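Local coordinates for protein EvpC (Edwardsiella tarda, PDB 3EAA) that is an Hcp-family protein that the type VI secretion system secretes and that probably stacks as hexameric rings into a tube, at the interface of chains A and B. Sequence-based numbering; all coordinates share one arbitrary frame. Chains: chain A/B, EvpC.

The interface of chains A and B. Residues chain A 40-43; chain B 51, 53-54, 157, 160.
A turning loop segment from chain A, residues 40 to 43, lies against chain B, over the short strand 52-54, B:Lys51 and the loop residues B:Leu157 and B:Asn160. The patch is small, hiding 229 Å² of protein surface. A:Ser42 and A:Met40 supply most of the chain A share.

The sound apolar pair comes from B:Leu157. Its CG is anti to the carbonyl carbon (chi1 -64°), and its two methyls divide between the chain A residues. CD2 lies 3.8 Å from CB of A:Ser42. B:Met53, a selenomethionine, is poorly ordered. Its CG is modelled anti to the backbone N (chi1 -158°), and the side chain points towards A:Ser42 and A:Met40. The geometry of its tip cannot be trusted, and its contacts are modelled too short to show the true packing.

Van der Waals contacts with backbone carbonyls add to this. CD1 of B:Leu157 lies 4.0 Å from the carbonyl O of A:Met40. B:Met54 adds its backbone, with its O 3.9 Å from CB of A:Met40.

No hydrogen bond or salt bridge is made across the patch by the modelled atoms. B:Lys51, bent at chi2 and chi3, brings its amine NZ to 3.5 Å from CB of A:Ser42. The hydroxyl of A:Ser42 is not built, and it might reach the lysine. The same NZ of B:Lys51 is 4.0 Å from the carbonyl O of A:Ser42. The amine may still be drawn to this carbonyl, though it forms no hydrogen bond with it.

The side chains of A:Met40, A:Glu41 and A:Ser42 are incomplete, so further contacts may be missing from the model. The patch is part of a subunit interface in the deposited hexamer. It probably helps hold the loop of one subunit against its neighbour in the Hcp ring.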
loop_
_atom_site.group_PDB
_atom_site.type_symbol
_atom_site.label_atom_id
_atom_site.label_comp_id
_atom_site.label_asym_id
_atom_site.label_seq_id
_atom_site.Cartn_x
_atom_site.Cartn_y
_atom_site.Cartn_z
HETATM N N MSE A 40 17.538 -16.886 -13.282
HETATM C CA MSE A 40 16.759 -17.801 -14.110
HETATM C C MSE A 40 17.378 -17.871 -15.503
HETATM O O MSE A 40 16.805 -18.463 -16.409
HETATM C CB MSE A 40 15.291 -17.382 -14.177
ATOM N N GLU A 41 18.547 -17.241 -15.647
ATOM C CA GLU A 41 19.421 -17.371 -16.806
ATOM C C GLU A 41 18.778 -17.568 -18.168
ATOM O O GLU A 41 18.659 -16.618 -18.953
ATOM N N SER A 42 18.384 -18.810 -18.456
ATOM C CA SER A 42 17.772 -19.167 -19.732
ATOM C C SER A 42 18.712 -18.852 -20.886
ATOM O O SER A 42 18.313 -18.237 -21.875
ATOM C CB SER A 42 16.445 -18.449 -19.914
ATOM N N GLY A 43 19.961 -19.285 -20.743
ATOM C CA GLY A 43 20.983 -19.104 -21.767
ATOM C C GLY A 43 22.282 -19.820 -21.376
ATOM O O GLY A 43 23.096 -20.153 -22.236
ATOM N N LYS B 51 11.032 -14.721 -26.656
ATOM C CA LYS B 51 11.668 -15.711 -25.889
ATOM C C LYS B 51 10.770 -16.183 -24.859
ATOM O O LYS B 51 9.926 -15.503 -24.436
ATOM C CB LYS B 51 12.788 -15.039 -25.183
ATOM C CG LYS B 51 14.037 -15.658 -25.270
ATOM C CD LYS B 51 14.338 -16.197 -23.998
ATOM C CE LYS B 51 14.621 -17.591 -24.085
ATOM N NZ LYS B 51 14.413 -18.162 -22.792
HETATM N N MSE B 53 9.949 -17.577 -21.052
HETATM C CA MSE B 53 10.441 -17.617 -19.746
HETATM C C MSE B 53 9.705 -18.029 -18.588
HETATM O O MSE B 53 8.550 -17.859 -18.520
HETATM C CB MSE B 53 11.304 -16.474 -19.448
HETATM C CG MSE B 53 12.239 -16.741 -18.317
HETATM SE SE MSE B 53 14.445 -16.291 -18.754
HETATM C CE MSE B 53 13.876 -17.604 -16.966
HETATM N N MSE B 54 10.467 -18.511 -17.626
HETATM C CA MSE B 54 9.991 -19.145 -16.434
HETATM C C MSE B 54 10.455 -18.542 -15.148
HETATM O O MSE B 54 11.487 -17.968 -15.054
HETATM C CB MSE B 54 10.230 -20.638 -16.497
HETATM C CG MSE B 54 10.028 -21.203 -17.781
HETATM SE SE MSE B 54 10.982 -23.262 -17.892
HETATM C CE MSE B 54 8.826 -23.064 -17.249
ATOM N N LEU B 157 15.186 -24.908 -20.087
ATOM C CA LEU B 157 15.932 -23.677 -20.299
ATOM C C LEU B 157 17.340 -23.937 -20.811
ATOM O O LEU B 157 18.087 -22.997 -21.080
ATOM C CB LEU B 157 15.991 -22.873 -19.003
ATOM C CG LEU B 157 14.634 -22.380 -18.499
ATOM C CD1 LEU B 157 14.743 -21.826 -17.086
ATOM C CD2 LEU B 157 14.045 -21.349 -19.459
ATOM N N ASN B 160 15.700 -24.640 -24.695
ATOM C CA ASN B 160 14.619 -23.791 -25.167
ATOM C C ASN B 160 13.777 -24.597 -26.133
ATOM O O ASN B 160 13.452 -24.143 -27.222
ATOM C CB ASN B 160 15.158 -22.541 -25.847
ATOM C CG ASN B 160 16.220 -21.841 -25.022
ATOM O OD1 ASN B 160 16.028 -21.574 -23.834
ATOM N ND2 ASN B 160 17.351 -21.538 -25.650
#